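Local coordinates for aminoacyltransferase FemA (Staphylococcus aureus, PDB 1LRZ), which adds glycines 2 and 3 of the pentaglycine interpeptide bridge of the staphylococcal cell wall, taking them from glycyl-tRNA, at residues E39-G44 with S94-K99; R74-D79 with H87-E92; V193-E198 with Q346-N351. All coordinates share one frame; numbering follows the deposited sequence.

Contact 1. Residues E39-G44 with S94-K99; sequences ETHLVG and SKYVKK
The ring of Tyr-96 carries Val-43 on one face and meets His-41 at its edge. CG1 of Val-43 sits 3.5 Å above the plane of the Tyr-96 ring, displaced toward the rim and 21° off the ring normal, so its methyl hydrogens reach the pi cloud in a CH-pi contact. The same CG1 is 3.6 Å from both CZ and CE2 of Tyr-96, which puts it over the hydroxyl-bearing end of the ring. His-41 comes to that end within the plane of Tyr-96, and the hydroxyl in turn lies in the plane of the imidazole, at its edge. The two rings stand at 90° with their centroids 5.7 Å apart, an oblique aromatic pair. The imidazole is probably turned over in the model, so which of its atoms faces Tyr-96 OH is doubtful.

Tyr-96 reaches across because its CG lies anti to the backbone N (chi1 -178°), extending the ring from the helix to the strand. The backbones stay well apart, the CA atoms of Val-43 and Tyr-96 being 9.0 Å from each other, and the tyrosine side chain spans the separation. All three touching residues are buried. His-100, just past helix 83-98, meets both the Tyr-96 and the His-41 rings, and Phe-70 adds a further edge-to-face partner for His-41, making a small aromatic cluster.

His-41 and Val-43 point toward helix 83-98, whereas Leu-42, between them, turns the other way and touches Tyr-30 of helix 27-35. Strand 39-46 therefore has a helix over each face. A mixed sheet covered in this way is the layered alpha/beta architecture of acetyltransferase-like domains, consistent with the clan to which the FemABX family belongs.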
loop_
_atom_site.group_PDB
_atom_site.type_symbol
_atom_site.label_atom_id
_atom_site.label_comp_id
_atom_site.label_asym_id
_atom_site.label_seq_id
_atom_site.Cartn_x
_atom_site.Cartn_y
_atom_site.Cartn_z
ATOM N N GLU A 39 12.697 -6.713 22.205
ATOM C CA GLU A 39 13.319 -8.019 22.285
ATOM C C GLU A 39 12.791 -8.637 20.984
ATOM O O GLU A 39 11.573 -8.718 20.782
ATOM C CB GLU A 39 12.787 -8.807 23.479
ATOM C CG GLU A 39 13.427 -10.184 23.616
ATOM C CD GLU A 39 12.905 -10.950 24.814
ATOM O OE1 GLU A 39 12.747 -10.314 25.883
ATOM O OE2 GLU A 39 12.658 -12.176 24.697
ATOM N N THR A 40 13.690 -9.069 20.107
ATOM C CA THR A 40 13.268 -9.619 18.824
ATOM C C THR A 40 13.819 -11.010 18.548
ATOM O O THR A 40 15.007 -11.270 18.748
ATOM C CB THR A 40 13.683 -8.659 17.681
ATOM O OG1 THR A 40 13.327 -7.318 18.045
ATOM C CG2 THR A 40 12.964 -9.016 16.383
ATOM N N HIS A 41 12.941 -11.901 18.092
ATOM C CA HIS A 41 13.316 -13.280 17.785
ATOM C C HIS A 41 13.026 -13.654 16.336
ATOM O O HIS A 41 12.023 -13.218 15.749
ATOM C CB HIS A 41 12.544 -14.272 18.656
ATOM C CG HIS A 41 12.780 -14.125 20.126
ATOM N ND1 HIS A 41 12.449 -12.982 20.825
ATOM C CD2 HIS A 41 13.225 -15.011 21.046
ATOM C CE1 HIS A 41 12.673 -13.176 22.112
ATOM N NE2 HIS A 41 13.142 -14.400 22.273
ATOM N N LEU A 42 13.912 -14.468 15.768
ATOM C CA LEU A 42 13.733 -14.973 14.415
ATOM C C LEU A 42 13.698 -16.486 14.572
ATOM O O LEU A 42 14.723 -17.115 14.865
ATOM C CB LEU A 42 14.892 -14.561 13.503
ATOM C CG LEU A 42 15.072 -13.063 13.225
ATOM C CD1 LEU A 42 16.261 -12.876 12.285
ATOM C CD2 LEU A 42 13.806 -12.485 12.613
ATOM N N VAL A 43 12.511 -17.063 14.408
ATOM C CA VAL A 43 12.343 -18.500 14.546
ATOM C C VAL A 43 11.843 -19.099 13.234
ATOM O O VAL A 43 11.411 -18.372 12.333
ATOM C CB VAL A 43 11.348 -18.838 15.703
ATOM C CG1 VAL A 43 11.865 -18.255 17.018
ATOM C CG2 VAL A 43 9.959 -18.287 15.392
ATOM N N GLY A 44 11.926 -20.421 13.118
ATOM C CA GLY A 44 11.466 -21.078 11.917
ATOM C C GLY A 44 11.644 -22.580 12.002
ATOM O O GLY A 44 11.941 -23.126 13.066
ATOM N N SER A 94 4.639 -22.432 20.634
ATOM C CA SER A 94 4.119 -22.367 21.989
ATOM C C SER A 94 5.218 -22.797 22.961
ATOM O O SER A 94 5.476 -22.115 23.951
ATOM C CB SER A 94 2.909 -23.292 22.142
ATOM O OG SER A 94 1.823 -22.838 21.351
ATOM N N LYS A 95 5.868 -23.925 22.666
ATOM C CA LYS A 95 6.947 -24.436 23.513
ATOM C C LYS A 95 8.082 -23.425 23.565
ATOM O O LYS A 95 8.701 -23.200 24.610
ATOM C CB LYS A 95 7.495 -25.746 22.957
ATOM C CG LYS A 95 6.500 -26.884 22.875
ATOM C CD LYS A 95 7.180 -28.133 22.319
ATOM C CE LYS A 95 6.179 -29.251 22.075
ATOM N NZ LYS A 95 6.839 -30.447 21.472
ATOM N N TYR A 96 8.359 -22.821 22.418
ATOM C CA TYR A 96 9.420 -21.835 22.322
ATOM C C TYR A 96 9.144 -20.628 23.221
ATOM O O TYR A 96 10.000 -20.236 24.019
ATOM C CB TYR A 96 9.578 -21.357 20.875
ATOM C CG TYR A 96 10.699 -20.369 20.702
ATOM C CD1 TYR A 96 12.023 -20.803 20.558
ATOM C CD2 TYR A 96 10.447 -18.999 20.714
ATOM C CE1 TYR A 96 13.071 -19.889 20.432
ATOM C CE2 TYR A 96 11.477 -18.080 20.590
ATOM C CZ TYR A 96 12.786 -18.533 20.449
ATOM O OH TYR A 96 13.810 -17.625 20.325
ATOM N N VAL A 97 7.961 -20.034 23.114
ATOM C CA VAL A 97 7.709 -18.864 23.943
ATOM C C VAL A 97 7.630 -19.203 25.431
ATOM O O VAL A 97 7.865 -18.332 26.263
ATOM C CB VAL A 97 6.443 -18.091 23.510
ATOM C CG1 VAL A 97 6.638 -17.556 22.087
ATOM C CG2 VAL A 97 5.207 -18.981 23.615
ATOM N N LYS A 98 7.325 -20.456 25.767
ATOM C CA LYS A 98 7.260 -20.854 27.174
ATOM C C LYS A 98 8.658 -20.886 27.775
ATOM O O LYS A 98 8.824 -20.915 28.994
ATOM C CB LYS A 98 6.597 -22.220 27.332
ATOM C CG LYS A 98 5.102 -22.207 27.050
ATOM C CD LYS A 98 4.507 -23.613 27.058
ATOM C CE LYS A 98 3.020 -23.568 26.698
ATOM N NZ LYS A 98 2.385 -24.913 26.708
ATOM N N LYS A 99 9.667 -20.890 26.910
ATOM C CA LYS A 99 11.053 -20.880 27.360
ATOM C C LYS A 99 11.464 -19.444 27.651
ATOM O O LYS A 99 12.509 -19.196 28.238
ATOM C CB LYS A 99 11.982 -21.422 26.270
ATOM C CG LYS A 99 11.937 -22.924 26.089
ATOM C CD LYS A 99 12.822 -23.365 24.924
ATOM C CE LYS A 99 12.604 -24.842 24.629
ATOM N NZ LYS A 99 13.402 -25.309 23.460
#

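Contact 2. Residues R74-D79 with H87-E92; sequences RGPVID and HFFFNE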
loop_
_atom_site.group_PDB
_atom_site.type_symbol
_atom_site.label_atom_id
_atom_site.label_comp_id
_atom_site.label_asym_id
_atom_site.label_seq_id
_atom_site.Cartn_x
_atom_site.Cartn_y
_atom_site.Cartn_z
ATOM N N ARG A 74 2.274 -10.309 11.973
ATOM C CA ARG A 74 1.697 -10.721 10.685
ATOM C C ARG A 74 2.273 -12.025 10.142
ATOM O O ARG A 74 2.017 -12.400 8.991
ATOM C CB ARG A 74 1.878 -9.615 9.631
ATOM C CG ARG A 74 0.764 -8.579 9.605
ATOM C CD ARG A 74 -0.566 -9.264 9.450
ATOM N NE ARG A 74 -1.665 -8.381 9.071
ATOM C CZ ARG A 74 -2.930 -8.782 9.056
ATOM N NH1 ARG A 74 -3.901 -7.953 8.695
ATOM N NH2 ARG A 74 -3.216 -10.021 9.434
ATOM N N GLY A 75 3.059 -12.708 10.965
ATOM C CA GLY A 75 3.638 -13.972 10.548
ATOM C C GLY A 75 2.854 -15.083 11.214
ATOM O O GLY A 75 1.865 -14.802 11.880
ATOM N N PRO A 76 3.282 -16.345 11.097
ATOM C CA PRO A 76 4.464 -16.815 10.368
ATOM C C PRO A 76 4.289 -16.956 8.858
ATOM O O PRO A 76 3.175 -16.939 8.337
ATOM C CB PRO A 76 4.740 -18.168 11.013
ATOM C CG PRO A 76 3.365 -18.668 11.304
ATOM C CD PRO A 76 2.666 -17.447 11.862
ATOM N N VAL A 77 5.413 -17.091 8.169
ATOM C CA VAL A 77 5.414 -17.301 6.727
ATOM C C VAL A 77 5.650 -18.807 6.640
ATOM O O VAL A 77 6.667 -19.312 7.118
ATOM C CB VAL A 77 6.558 -16.528 6.059
ATOM C CG1 VAL A 77 6.501 -16.718 4.551
ATOM C CG2 VAL A 77 6.445 -15.033 6.423
ATOM N N ILE A 78 4.694 -19.519 6.057
ATOM C CA ILE A 78 4.775 -20.966 5.971
ATOM C C ILE A 78 3.761 -21.432 4.925
ATOM O O ILE A 78 2.835 -20.690 4.576
ATOM C CB ILE A 78 4.440 -21.560 7.370
ATOM C CG1 ILE A 78 4.546 -23.085 7.380
ATOM C CG2 ILE A 78 3.039 -21.142 7.779
ATOM C CD1 ILE A 78 4.374 -23.663 8.780
ATOM N N ASP A 79 3.937 -22.646 4.413
ATOM C CA ASP A 79 2.994 -23.183 3.430
ATOM C C ASP A 79 1.733 -23.595 4.186
ATOM O O ASP A 79 1.703 -24.646 4.844
ATOM C CB ASP A 79 3.621 -24.380 2.697
ATOM C CG ASP A 79 2.604 -25.181 1.888
ATOM O OD1 ASP A 79 1.543 -24.625 1.527
ATOM O OD2 ASP A 79 2.884 -26.367 1.598
ATOM N N HIS A 87 0.562 -27.353 11.962
ATOM C CA HIS A 87 0.345 -27.857 13.316
ATOM C C HIS A 87 1.666 -27.887 14.094
ATOM O O HIS A 87 1.757 -27.373 15.211
ATOM C CB HIS A 87 -0.239 -29.265 13.253
ATOM C CG HIS A 87 -0.593 -29.830 14.590
ATOM N ND1 HIS A 87 -1.848 -29.700 15.143
ATOM C CD2 HIS A 87 0.150 -30.515 15.492
ATOM C CE1 HIS A 87 -1.865 -30.284 16.327
ATOM N NE2 HIS A 87 -0.666 -30.786 16.563
ATOM N N PHE A 88 2.684 -28.492 13.490
ATOM C CA PHE A 88 4.005 -28.589 14.096
ATOM C C PHE A 88 4.549 -27.211 14.459
ATOM O O PHE A 88 5.077 -27.005 15.551
ATOM C CB PHE A 88 4.982 -29.257 13.125
ATOM C CG PHE A 88 6.384 -29.386 13.657
ATOM C CD1 PHE A 88 6.684 -30.305 14.660
ATOM C CD2 PHE A 88 7.402 -28.587 13.161
ATOM C CE1 PHE A 88 7.984 -30.425 15.157
ATOM C CE2 PHE A 88 8.701 -28.701 13.654
ATOM C CZ PHE A 88 8.991 -29.626 14.656
ATOM N N PHE A 89 4.430 -26.265 13.537
ATOM C CA PHE A 89 4.945 -24.927 13.797
ATOM C C PHE A 89 4.302 -24.228 14.986
ATOM O O PHE A 89 5.001 -23.679 15.836
ATOM C CB PHE A 89 4.798 -24.016 12.568
ATOM C CG PHE A 89 5.331 -22.626 12.795
ATOM C CD1 PHE A 89 4.536 -21.644 13.374
ATOM C CD2 PHE A 89 6.655 -22.323 12.504
ATOM C CE1 PHE A 89 5.054 -20.385 13.664
ATOM C CE2 PHE A 89 7.180 -21.068 12.792
ATOM C CZ PHE A 89 6.381 -20.099 13.372
ATOM N N PHE A 90 2.976 -24.227 15.046
ATOM C CA PHE A 90 2.314 -23.540 16.139
ATOM C C PHE A 90 2.483 -24.216 17.494
ATOM O O PHE A 90 2.479 -23.556 18.530
ATOM C CB PHE A 90 0.840 -23.306 15.792
ATOM C CG PHE A 90 0.641 -22.196 14.798
ATOM C CD1 PHE A 90 0.420 -22.469 13.452
ATOM C CD2 PHE A 90 0.749 -20.865 15.202
ATOM C CE1 PHE A 90 0.316 -21.431 12.519
ATOM C CE2 PHE A 90 0.647 -19.821 14.284
ATOM C CZ PHE A 90 0.429 -20.106 12.931
ATOM N N ASN A 91 2.666 -25.528 17.481
ATOM C CA ASN A 91 2.869 -26.273 18.710
ATOM C C ASN A 91 4.287 -25.959 19.204
ATOM O O ASN A 91 4.501 -25.698 20.387
ATOM C CB ASN A 91 2.722 -27.767 18.434
ATOM C CG ASN A 91 2.410 -28.559 19.677
ATOM O OD1 ASN A 91 1.460 -28.254 20.391
ATOM N ND2 ASN A 91 3.205 -29.587 19.943
ATOM N N GLU A 92 5.254 -25.953 18.294
ATOM C CA GLU A 92 6.624 -25.665 18.686
ATOM C C GLU A 92 6.806 -24.199 19.057
ATOM O O GLU A 92 7.668 -23.869 19.873
ATOM C CB GLU A 92 7.590 -26.049 17.565
ATOM C CG GLU A 92 7.636 -27.545 17.252
ATOM C CD GLU A 92 8.308 -28.355 18.346
ATOM O OE1 GLU A 92 9.377 -27.922 18.832
ATOM O OE2 GLU A 92 7.781 -29.428 18.712
#
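Phe-89 has its CG anti to the backbone N (chi1 -180°), while Phe-90, the next residue on the helix, keeps its CG beside the backbone N (chi1 -75°); the two rings thereby converge on Pro-76 of segment 74-79. CD1 of Phe-89 lies over the centre of the Phe-90 ring, so the two phenylalanines also pack on each other. Pro-76 meets them with different parts of its ring. Its CG lies 3.4 Å from CE1 of Phe-89, and its CB is 3.5 Å from CZ of Phe-89, whereas its CD is 3.6 Å from CZ of Phe-90. Both approaches are oblique. The Gly-75 to Pro-76 peptide bond is cis. Two residues further along, Ile-78, its side chain fully extended, sends CD1 to within 3.8 Å of Phe-89 CB, close to the root of that side chain.

The contact belongs to the beta-alpha-beta unit of strand 67-78, helix 83-98 and strand 102-107. Ala-54 and Cys-56 of strand 52-63 also touch the Phe-89 side chain, while Met-135 of helix 130-137 touches Phe-90.

No hydrogen bond or charge pair crosses between the segments. What joins them is buried hydrocarbon, held by dispersion, by fit and by exclusion of water.

Contact 3. Residues V193-E198 with Q346-N351; sequences VRFLSE and QWEMIN
Here an edge strand of the nine-stranded sheet meets a helix packed on that sheet: Val-193 and Phe-195 of strand 192-195 touch Glu-348 and Met-349 of helix 341-355. The axes of the short segments 193-195 and 346-351 approach to 10.0 Å, at an angle of 64°, and side chains fill the gap.

Glu-348 does most of the touching. Its CG starts anti to the backbone N, but the chain then bends at chi2 (77°), bringing the carboxylate back alongside the strand. CG fits between two apolar groups, 3.9 Å from Val-193 CG1 and 3.9 Å from Phe-195 CZ. Val-193 and Glu-348 run past each other in opposite directions, OE1 of Glu-348 ending 3.8 Å from Val-193 CB. The other oxygen, OE2, approaches the ring of Phe-195 at its edge, 3.7 Å from CZ. Ring and carboxylate planes are almost perpendicular, at 88°; an acidic oxygen beside the C-H rim, where the ring is slightly positive, is probably favourable electrostatically.

Helix 341-355 is itself the crossover of a beta-alpha-beta unit, linking the neighbouring parallel strands 325-332 and 360-365, and its side chains touch both strand 360-365 and strand 192-195, the outermost on that side of the sheet within this chain. Tyr-361 of strand 360-365 touches Met-349, and Pro-239 of strand 236-244 touches both Val-193 and Phe-195.

Met-349 makes a Met-aromatic contact at another point on the Phe-195 rim. Bends at chi2 and chi3 curl its chain so that SD comes 3.9 Å from Phe-195 CE2, nearly in the ring plane and 5.3 Å from the ring centroid. Arg-194, between the two strand residues, points away from the helix and forms salt bridges with Glu-310 and Glu-200.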
loop_
_atom_site.group_PDB
_atom_site.type_symbol
_atom_site.label_atom_id
_atom_site.label_comp_id
_atom_site.label_asym_id
_atom_site.label_seq_id
_atom_site.Cartn_x
_atom_site.Cartn_y
_atom_site.Cartn_z
ATOM N N VAL A 193 6.224 13.142 -10.838
ATOM C CA VAL A 193 6.386 12.376 -9.609
ATOM C C VAL A 193 7.866 12.144 -9.320
ATOM O O VAL A 193 8.625 11.733 -10.204
ATOM C CB VAL A 193 5.667 11.002 -9.708
ATOM C CG1 VAL A 193 5.991 10.131 -8.484
ATOM C CG2 VAL A 193 4.167 11.213 -9.819
ATOM N N ARG A 194 8.278 12.448 -8.095
ATOM C CA ARG A 194 9.654 12.225 -7.681
ATOM C C ARG A 194 9.597 11.495 -6.355
ATOM O O ARG A 194 8.547 11.462 -5.700
ATOM C CB ARG A 194 10.430 13.543 -7.534
ATOM C CG ARG A 194 9.996 14.481 -6.409
ATOM C CD ARG A 194 10.660 15.845 -6.632
ATOM N NE ARG A 194 10.324 16.859 -5.637
ATOM C CZ ARG A 194 10.874 16.926 -4.432
ATOM N NH1 ARG A 194 10.508 17.880 -3.585
ATOM N NH2 ARG A 194 11.793 16.039 -4.074
ATOM N N PHE A 195 10.715 10.906 -5.957
ATOM C CA PHE A 195 10.756 10.179 -4.705
ATOM C C PHE A 195 11.530 10.956 -3.657
ATOM O O PHE A 195 12.681 11.342 -3.871
ATOM C CB PHE A 195 11.372 8.803 -4.936
ATOM C CG PHE A 195 10.630 7.984 -5.950
ATOM C CD1 PHE A 195 11.059 7.942 -7.275
ATOM C CD2 PHE A 195 9.490 7.270 -5.586
ATOM C CE1 PHE A 195 10.360 7.199 -8.229
ATOM C CE2 PHE A 195 8.783 6.524 -6.530
ATOM C CZ PHE A 195 9.220 6.488 -7.854
ATOM N N LEU A 196 10.876 11.173 -2.522
ATOM C CA LEU A 196 11.435 11.929 -1.417
ATOM C C LEU A 196 12.419 11.155 -0.549
ATOM O O LEU A 196 12.245 9.956 -0.300
ATOM C CB LEU A 196 10.300 12.452 -0.531
ATOM C CG LEU A 196 9.203 13.270 -1.214
ATOM C CD1 LEU A 196 8.206 13.770 -0.164
ATOM C CD2 LEU A 196 9.824 14.445 -1.948
ATOM N N SER A 197 13.450 11.864 -0.088
ATOM C CA SER A 197 14.470 11.286 0.787
ATOM C C SER A 197 14.066 11.715 2.189
ATOM O O SER A 197 13.086 12.438 2.361
ATOM C CB SER A 197 15.858 11.855 0.474
ATOM O OG SER A 197 16.111 11.889 -0.923
ATOM N N GLU A 198 14.834 11.290 3.184
ATOM C CA GLU A 198 14.546 11.625 4.569
ATOM C C GLU A 198 14.424 13.123 4.845
ATOM O O GLU A 198 13.511 13.556 5.557
ATOM C CB GLU A 198 15.628 11.017 5.472
ATOM C CG GLU A 198 15.444 11.298 6.949
ATOM C CD GLU A 198 16.153 12.568 7.422
ATOM O OE1 GLU A 198 16.787 13.260 6.591
ATOM O OE2 GLU A 198 16.079 12.874 8.634
ATOM N N GLN A 346 -0.644 6.899 -7.597
ATOM C CA GLN A 346 -1.040 5.502 -7.750
ATOM C C GLN A 346 -0.507 4.922 -9.064
ATOM O O GLN A 346 0.002 3.796 -9.092
ATOM C CB GLN A 346 -2.569 5.354 -7.716
ATOM C CG GLN A 346 -3.246 5.691 -6.362
ATOM C CD GLN A 346 -2.660 4.898 -5.206
ATOM O OE1 GLN A 346 -2.444 3.684 -5.308
ATOM N NE2 GLN A 346 -2.416 5.573 -4.095
ATOM N N TRP A 347 -0.609 5.683 -10.152
ATOM C CA TRP A 347 -0.148 5.165 -11.435
ATOM C C TRP A 347 1.348 4.870 -11.438
ATOM O O TRP A 347 1.795 3.891 -12.042
ATOM C CB TRP A 347 -0.489 6.136 -12.565
ATOM C CG TRP A 347 -0.290 5.546 -13.934
ATOM C CD1 TRP A 347 0.468 6.064 -14.947
ATOM C CD2 TRP A 347 -0.883 4.343 -14.452
ATOM N NE1 TRP A 347 0.389 5.259 -16.056
ATOM C CE2 TRP A 347 -0.425 4.196 -15.781
ATOM C CE3 TRP A 347 -1.736 3.371 -13.916
ATOM C CZ2 TRP A 347 -0.818 3.122 -16.594
ATOM C CZ3 TRP A 347 -2.125 2.304 -14.722
ATOM C CH2 TRP A 347 -1.657 2.186 -16.047
ATOM N N GLU A 348 2.124 5.716 -10.765
ATOM C CA GLU A 348 3.569 5.511 -10.704
ATOM C C GLU A 348 3.902 4.178 -10.031
ATOM O O GLU A 348 4.728 3.416 -10.524
ATOM C CB GLU A 348 4.245 6.654 -9.928
ATOM C CG GLU A 348 5.752 6.464 -9.643
ATOM C CD GLU A 348 6.636 6.725 -10.859
ATOM O OE1 GLU A 348 6.401 7.731 -11.567
ATOM O OE2 GLU A 348 7.581 5.937 -11.106
ATOM N N MET A 349 3.248 3.894 -8.913
ATOM C CA MET A 349 3.550 2.672 -8.181
ATOM C C MET A 349 2.946 1.402 -8.777
ATOM O O MET A 349 3.517 0.322 -8.642
ATOM C CB MET A 349 3.184 2.863 -6.711
ATOM C CG MET A 349 4.006 4.011 -6.052
ATOM S SD MET A 349 5.836 3.912 -6.295
ATOM C CE MET A 349 6.118 2.368 -5.674
ATOM N N ILE A 350 1.798 1.520 -9.439
ATOM C CA ILE A 350 1.210 0.361 -10.100
ATOM C C ILE A 350 2.196 -0.015 -11.219
ATOM O O ILE A 350 2.469 -1.198 -11.454
ATOM C CB ILE A 350 -0.159 0.704 -10.735
ATOM C CG1 ILE A 350 -1.224 0.797 -9.638
ATOM C CG2 ILE A 350 -0.517 -0.321 -11.795
ATOM C CD1 ILE A 350 -2.579 1.270 -10.138
ATOM N N ASN A 351 2.736 1.000 -11.901
ATOM C CA ASN A 351 3.696 0.749 -12.976
ATOM C C ASN A 351 5.010 0.209 -12.443
ATOM O O ASN A 351 5.672 -0.597 -13.112
ATOM C CB ASN A 351 3.927 2.014 -13.805
ATOM C CG ASN A 351 2.970 2.096 -14.985
ATOM O OD1 ASN A 351 3.116 1.353 -15.958
ATOM N ND2 ASN A 351 1.964 2.971 -14.889
#

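Overall arrangement
Beyond strand 2-5 and helices 8-16 and 27-35, the chain runs through strands 39-46, 52-63 and 67-78. It then turns into helix 83-98, whose first half folds back on the end of strand 67-78 to close the short loop of contact 2. The end of the same helix reaches strand 39-46 and closes the wider loop of contact 1, which encloses contact 2. Their centres lie about 12 Å apart, and both fasten the helix to the seven-stranded sheet. Contact 3 follows in series, its centre about 37 Å from that of contact 1 and about 35 Å from that of contact 2. In it, 147 residues lie between the segments, including the long helices 245-272 and 277-307, and it belongs to the nine-stranded sheet.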